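Local coordinates for uncharacterized protein (Staphylococcus aureus subsp. aureus, PDB 3H04) that is of unknown function but has the alpha/beta-hydrolase fold and is probably a serine hydrolase, perhaps an esterase, at residues Ile53-Glu58 / Lys264-Leu269; Val212-Cys217 / Glu229-His234. All blocks are in the same frame, centred on the assembly; numbering follows the deposited sequence.

Contact 1 of 2, residues Ile53-Glu58 / Lys264-Leu269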
loop_
_atom_site.group_PDB
_atom_site.type_symbol
_atom_site.label_atom_id
_atom_site.label_comp_id
_atom_site.label_asym_id
_atom_site.label_seq_id
_atom_site.Cartn_x
_atom_site.Cartn_y
_atom_site.Cartn_z
ATOM N N ILE A 53 -13.706 2.474 7.404
ATOM C CA ILE A 53 -13.184 2.421 8.752
ATOM C C ILE A 53 -14.200 1.812 9.715
ATOM O O ILE A 53 -13.837 1.033 10.611
ATOM C CB ILE A 53 -12.756 3.795 9.261
ATOM C CG1 ILE A 53 -11.561 4.308 8.451
ATOM C CG2 ILE A 53 -12.346 3.686 10.727
ATOM C CD1 ILE A 53 -11.161 5.741 8.735
ATOM N N ASP A 54 -15.470 2.190 9.583
ATOM C CA ASP A 54 -16.497 1.597 10.454
ATOM C C ASP A 54 -16.612 0.083 10.312
ATOM O O ASP A 54 -16.724 -0.629 11.306
ATOM C CB ASP A 54 -17.855 2.242 10.224
ATOM C CG ASP A 54 -17.919 3.655 10.766
ATOM O OD1 ASP A 54 -17.076 4.001 11.616
ATOM O OD2 ASP A 54 -18.797 4.423 10.349
ATOM N N ILE A 55 -16.570 -0.418 9.088
ATOM C CA ILE A 55 -16.567 -1.880 8.890
ATOM C C ILE A 55 -15.334 -2.581 9.522
ATOM O O ILE A 55 -15.465 -3.608 10.210
ATOM C CB ILE A 55 -16.731 -2.202 7.380
ATOM C CG1 ILE A 55 -18.161 -1.825 6.934
ATOM C CG2 ILE A 55 -16.410 -3.707 7.039
ATOM C CD1 ILE A 55 -18.284 -1.581 5.454
ATOM N N LEU A 56 -14.145 -2.014 9.293
ATOM C CA LEU A 56 -12.907 -2.647 9.676
ATOM C C LEU A 56 -12.765 -2.587 11.212
ATOM O O LEU A 56 -12.302 -3.551 11.814
ATOM C CB LEU A 56 -11.711 -1.988 8.964
ATOM C CG LEU A 56 -11.565 -2.151 7.426
ATOM C CD1 LEU A 56 -10.367 -1.354 6.895
ATOM C CD2 LEU A 56 -11.445 -3.616 7.055
ATOM N N THR A 57 -13.201 -1.502 11.846
ATOM C CA THR A 57 -12.913 -1.306 13.275
ATOM C C THR A 57 -14.009 -1.797 14.221
ATOM O O THR A 57 -13.937 -1.559 15.420
ATOM C CB THR A 57 -12.570 0.160 13.591
ATOM O OG1 THR A 57 -13.687 1.010 13.298
ATOM C CG2 THR A 57 -11.343 0.601 12.768
ATOM N N GLU A 58 -15.018 -2.487 13.702
ATOM C CA GLU A 58 -16.027 -3.070 14.573
ATOM C C GLU A 58 -15.371 -3.933 15.620
ATOM O O GLU A 58 -15.703 -3.850 16.804
ATOM C CB GLU A 58 -17.000 -3.934 13.791
ATOM C CG GLU A 58 -17.952 -3.156 12.899
ATOM C CD GLU A 58 -19.116 -4.013 12.401
ATOM O OE1 GLU A 58 -19.640 -4.853 13.175
ATOM O OE2 GLU A 58 -19.487 -3.838 11.215
ATOM N N LYS A 264 -16.394 -8.666 3.089
ATOM C CA LYS A 264 -15.656 -9.894 2.815
ATOM C C LYS A 264 -14.234 -9.883 3.419
ATOM O O LYS A 264 -13.730 -10.920 3.822
ATOM C CB LYS A 264 -15.537 -10.138 1.310
ATOM C CG LYS A 264 -16.813 -10.436 0.588
ATOM C CD LYS A 264 -16.500 -10.630 -0.870
ATOM C CE LYS A 264 -17.702 -11.091 -1.641
ATOM N NZ LYS A 264 -17.797 -12.517 -1.542
ATOM N N VAL A 265 -13.623 -8.706 3.495
ATOM C CA VAL A 265 -12.323 -8.579 4.131
ATOM C C VAL A 265 -12.418 -8.997 5.599
ATOM O O VAL A 265 -11.634 -9.825 6.086
ATOM C CB VAL A 265 -11.745 -7.158 3.989
ATOM C CG1 VAL A 265 -10.617 -6.941 4.988
ATOM C CG2 VAL A 265 -11.247 -6.946 2.545
ATOM N N VAL A 266 -13.408 -8.444 6.288
ATOM C CA VAL A 266 -13.665 -8.775 7.687
ATOM C C VAL A 266 -13.965 -10.274 7.941
ATOM O O VAL A 266 -13.533 -10.853 8.967
ATOM C CB VAL A 266 -14.791 -7.902 8.227
ATOM C CG1 VAL A 266 -15.295 -8.414 9.624
ATOM C CG2 VAL A 266 -14.304 -6.447 8.294
ATOM N N ASP A 267 -14.710 -10.871 7.029
ATOM C CA ASP A 267 -14.988 -12.311 7.041
ATOM C C ASP A 267 -13.688 -13.075 6.958
ATOM O O ASP A 267 -13.489 -14.063 7.673
ATOM C CB ASP A 267 -15.815 -12.739 5.832
ATOM C CG ASP A 267 -17.297 -12.383 5.926
ATOM O OD1 ASP A 267 -17.808 -11.986 6.997
ATOM O OD2 ASP A 267 -17.948 -12.530 4.875
ATOM N N PHE A 268 -12.817 -12.625 6.063
ATOM C CA PHE A 268 -11.476 -13.233 5.887
ATOM C C PHE A 268 -10.665 -13.104 7.177
ATOM O O PHE A 268 -10.110 -14.081 7.666
ATOM C CB PHE A 268 -10.826 -12.599 4.671
ATOM C CG PHE A 268 -9.336 -12.790 4.553
ATOM C CD1 PHE A 268 -8.809 -13.804 3.761
ATOM C CD2 PHE A 268 -8.463 -11.887 5.130
ATOM C CE1 PHE A 268 -7.407 -13.916 3.601
ATOM C CE2 PHE A 268 -7.102 -12.027 4.968
ATOM C CZ PHE A 268 -6.599 -13.060 4.185
ATOM N N LEU A 269 -10.651 -11.914 7.773
ATOM C CA LEU A 269 -10.016 -11.740 9.090
ATOM C C LEU A 269 -10.661 -12.602 10.170
ATOM O O LEU A 269 -9.969 -13.234 10.943
ATOM C CB LEU A 269 -10.029 -10.278 9.565
ATOM C CG LEU A 269 -9.271 -9.323 8.611
ATOM C CD1 LEU A 269 -9.380 -7.853 9.063
ATOM C CD2 LEU A 269 -7.835 -9.739 8.512
#
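Val266 meets Ile55 and Leu56 at the end of helix 50-56. Its CB points toward 53-58, but the touching is left to a methyl. With CG1 anti to the backbone N (chi1 169°), CG2 lies beside that N, anti to the carbonyl carbon, and is the methyl that reaches 53-58. There CG2 lies 3.6 Å from Ile55 O and 3.7 Å from Ile55 CG2, and it approaches Leu56 CD2 more loosely, at 4.2 Å. One methyl therefore rests against a backbone carbonyl oxygen and two apolar branches. Leu56 starts off beside the gap, but its CD2 swings inward and touches Val265 CG1 at 4.0 Å. No hydrogen bond crosses, so the contact is made by van der Waals packing. Within 53-58, Ile53 O takes both Thr57 N and Thr57 OG1, which arrive from opposite faces of its carbonyl plane; the hydroxyl lies 2.7 Å from Ile53 O. Underneath, Leu56 rests on Phe101 and Leu269 on Phe99, both of strand 98-103, while Val265 lies on Phe213 of strand 212-217. Helices 50-56 and 256-273 are thus neighbours packed over one face of the central sheet.

Contact 2 of 2, residues Val212-Cys217 / Glu229-His234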
loop_
_atom_site.group_PDB
_atom_site.type_symbol
_atom_site.label_atom_id
_atom_site.label_comp_id
_atom_site.label_asym_id
_atom_site.label_seq_id
_atom_site.Cartn_x
_atom_site.Cartn_y
_atom_site.Cartn_z
ATOM N N VAL A 212 -3.636 -14.359 1.885
ATOM C CA VAL A 212 -3.756 -13.093 1.186
ATOM C C VAL A 212 -5.127 -12.874 0.606
ATOM O O VAL A 212 -5.632 -13.721 -0.179
ATOM C CB VAL A 212 -2.773 -12.961 0.042
ATOM C CG1 VAL A 212 -2.863 -11.524 -0.495
ATOM C CG2 VAL A 212 -1.279 -13.315 0.515
ATOM N N PHE A 213 -5.766 -11.776 0.987
ATOM C CA PHE A 213 -7.059 -11.369 0.343
ATOM C C PHE A 213 -6.728 -10.417 -0.799
ATOM O O PHE A 213 -6.026 -9.432 -0.575
ATOM C CB PHE A 213 -7.961 -10.717 1.367
ATOM C CG PHE A 213 -9.337 -10.333 0.857
ATOM C CD1 PHE A 213 -10.418 -11.120 1.134
ATOM C CD2 PHE A 213 -9.514 -9.168 0.073
ATOM C CE1 PHE A 213 -11.703 -10.783 0.669
ATOM C CE2 PHE A 213 -10.782 -8.825 -0.396
ATOM C CZ PHE A 213 -11.877 -9.646 -0.105
ATOM N N ILE A 214 -7.194 -10.685 -2.013
ATOM C CA ILE A 214 -6.857 -9.845 -3.175
ATOM C C ILE A 214 -8.145 -9.298 -3.743
ATOM O O ILE A 214 -9.091 -10.076 -3.940
ATOM C CB ILE A 214 -6.102 -10.627 -4.244
ATOM C CG1 ILE A 214 -4.825 -11.259 -3.601
ATOM C CG2 ILE A 214 -5.838 -9.704 -5.487
ATOM C CD1 ILE A 214 -4.097 -12.353 -4.435
ATOM N N ALA A 215 -8.191 -7.971 -4.014
ATOM C CA ALA A 215 -9.308 -7.355 -4.790
ATOM C C ALA A 215 -8.618 -6.555 -5.895
ATOM O O ALA A 215 -7.710 -5.741 -5.589
ATOM C CB ALA A 215 -10.207 -6.455 -3.919
ATOM N N HIS A 216 -8.991 -6.794 -7.133
ATOM C CA HIS A 216 -8.335 -6.194 -8.256
ATOM C C HIS A 216 -9.252 -6.152 -9.475
ATOM O O HIS A 216 -9.893 -7.086 -9.723
ATOM C CB HIS A 216 -7.065 -6.975 -8.546
ATOM C CG HIS A 216 -6.010 -6.199 -9.256
ATOM N ND1 HIS A 216 -4.675 -6.409 -9.050
ATOM C CD2 HIS A 216 -6.097 -5.233 -10.190
ATOM C CE1 HIS A 216 -3.985 -5.601 -9.819
ATOM N NE2 HIS A 216 -4.824 -4.878 -10.518
ATOM N N CYS A 217 -9.357 -5.028 -10.161
ATOM C CA CYS A 217 -10.179 -4.922 -11.363
ATOM C C CYS A 217 -9.489 -5.557 -12.541
ATOM O O CYS A 217 -8.285 -5.301 -12.781
ATOM C CB CYS A 217 -10.413 -3.461 -11.706
ATOM S SG CYS A 217 -11.452 -2.649 -10.458
ATOM N N GLU A 229 -2.627 -12.098 -10.286
ATOM C CA GLU A 229 -2.550 -13.501 -10.788
ATOM C C GLU A 229 -1.186 -14.089 -10.441
ATOM O O GLU A 229 -1.099 -15.225 -9.987
ATOM C CB GLU A 229 -2.811 -13.588 -12.295
ATOM C CG GLU A 229 -4.183 -13.104 -12.727
ATOM C CD GLU A 229 -4.346 -12.896 -14.248
ATOM O OE1 GLU A 229 -3.383 -13.068 -15.036
ATOM O OE2 GLU A 229 -5.481 -12.562 -14.629
ATOM N N HIS A 230 -0.127 -13.292 -10.563
ATOM C CA HIS A 230 1.230 -13.740 -10.172
ATOM C C HIS A 230 1.306 -14.198 -8.697
ATOM O O HIS A 230 1.923 -15.234 -8.383
ATOM C CB HIS A 230 2.283 -12.654 -10.401
ATOM C CG HIS A 230 3.662 -13.036 -9.936
ATOM N ND1 HIS A 230 4.382 -14.056 -10.508
ATOM C CD2 HIS A 230 4.448 -12.534 -8.950
ATOM C CE1 HIS A 230 5.544 -14.181 -9.893
ATOM N NE2 HIS A 230 5.616 -13.257 -8.955
ATOM N N ILE A 231 0.678 -13.437 -7.807
ATOM C CA ILE A 231 0.691 -13.781 -6.389
ATOM C C ILE A 231 -0.088 -15.096 -6.184
ATOM O O ILE A 231 0.411 -16.040 -5.557
ATOM C CB ILE A 231 0.114 -12.618 -5.566
ATOM C CG1 ILE A 231 1.110 -11.458 -5.596
ATOM C CG2 ILE A 231 -0.098 -13.025 -4.140
ATOM C CD1 ILE A 231 0.524 -10.150 -5.268
ATOM N N MET A 232 -1.236 -15.181 -6.829
ATOM C CA MET A 232 -2.080 -16.385 -6.777
ATOM C C MET A 232 -1.424 -17.600 -7.413
ATOM O O MET A 232 -1.859 -18.730 -7.161
ATOM C CB MET A 232 -3.410 -16.141 -7.517
ATOM C CG MET A 232 -4.061 -14.816 -7.208
ATOM S SD MET A 232 -5.544 -14.942 -6.194
ATOM C CE MET A 232 -6.609 -15.690 -7.387
ATOM N N ASN A 233 -0.439 -17.411 -8.293
ATOM C CA ASN A 233 0.365 -18.531 -8.776
ATOM C C ASN A 233 1.263 -19.218 -7.724
ATOM O O ASN A 233 1.822 -20.269 -7.985
ATOM C CB ASN A 233 1.210 -18.108 -9.996
ATOM C CG ASN A 233 0.349 -17.801 -11.253
ATOM O OD1 ASN A 233 -0.855 -18.085 -11.320
ATOM N ND2 ASN A 233 0.980 -17.189 -12.242
ATOM N N HIS A 234 1.404 -18.649 -6.536
ATOM C CA HIS A 234 2.368 -19.179 -5.553
ATOM C C HIS A 234 1.892 -19.266 -4.109
ATOM O O HIS A 234 2.368 -20.119 -3.382
ATOM C CB HIS A 234 3.642 -18.298 -5.585
ATOM C CG HIS A 234 4.384 -18.407 -6.884
ATOM N ND1 HIS A 234 5.084 -19.543 -7.224
ATOM C CD2 HIS A 234 4.409 -17.609 -7.979
ATOM C CE1 HIS A 234 5.566 -19.411 -8.445
ATOM N NE2 HIS A 234 5.179 -18.247 -8.926
#
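Ile214 reaches from the strand to Ile231 and Met232 of the helix through one atom, its CD1. The sulfur of Met232 is the nearest partner, with SD 3.4 Å from Ile214 CD1, a tight approach for a methyl and a thioether. Met232 CG follows at 3.7 Å from the same CD1, and Ile231 CG2 touches it more loosely at 4.1 Å. The torsions account for this: Ile214 is extended about its CB-CG1 bond (chi2 167°), which carries CD1 out to the helix, whereas Met232 bends twice, with chi2 at an unusual -108°, and lays its sulfur alongside the isoleucine. The two chains run past one another in opposite senses.

Further out, Phe240 of strand 238-243 touches both Ile214 and Met232, and Asp124 of strand 121-125 borders Ile214 and Ile231, so the strands flanking 212-217 help frame the contact. Polar anchors lie beyond it. His216 is held at both ring nitrogens, ND1 to Ser228 OG and NE2 to Val223 O, tying the strand to the start of helix 226-232, and Glu229 forms a salt bridge with Arg242. These bonds link the strand, helix and strand of a beta-alpha-beta crossover, 212-217, 226-232 and 238-243.

With no hydrogen bond between the two segments, the chemistry is that of methyl and thioether groups, resting on dispersion and exclusion of water; the contact itself has little directional preference, and the surrounding polar bonds probably help to fix how helix and strand are placed.

Contact 1 and contact 2 lie on opposite faces of the same mixed sheet, their centres about 19 Å apart. Strand 212-217 joins them: Phe213 faces helix 256-273, while the next residue, Ile214, faces helix 226-232. Direct packing is seen where Val265 CG2 meets Phe213 CE2 at 3.5 Å and where Phe268 CZ lies 3.5 Å from Phe213 N. Along the chain, 212-217 and 229-234 are nested between 53-58 and 264-269, so contact 1 closes the larger loop, bringing an early helix against the last one. Helices on both faces of a mostly parallel sheet, with strand order 1-2-4-3-5-6-7-8, fit the alpha/beta-hydrolase fold, whose probable catalytic residues sit on loops following its strands.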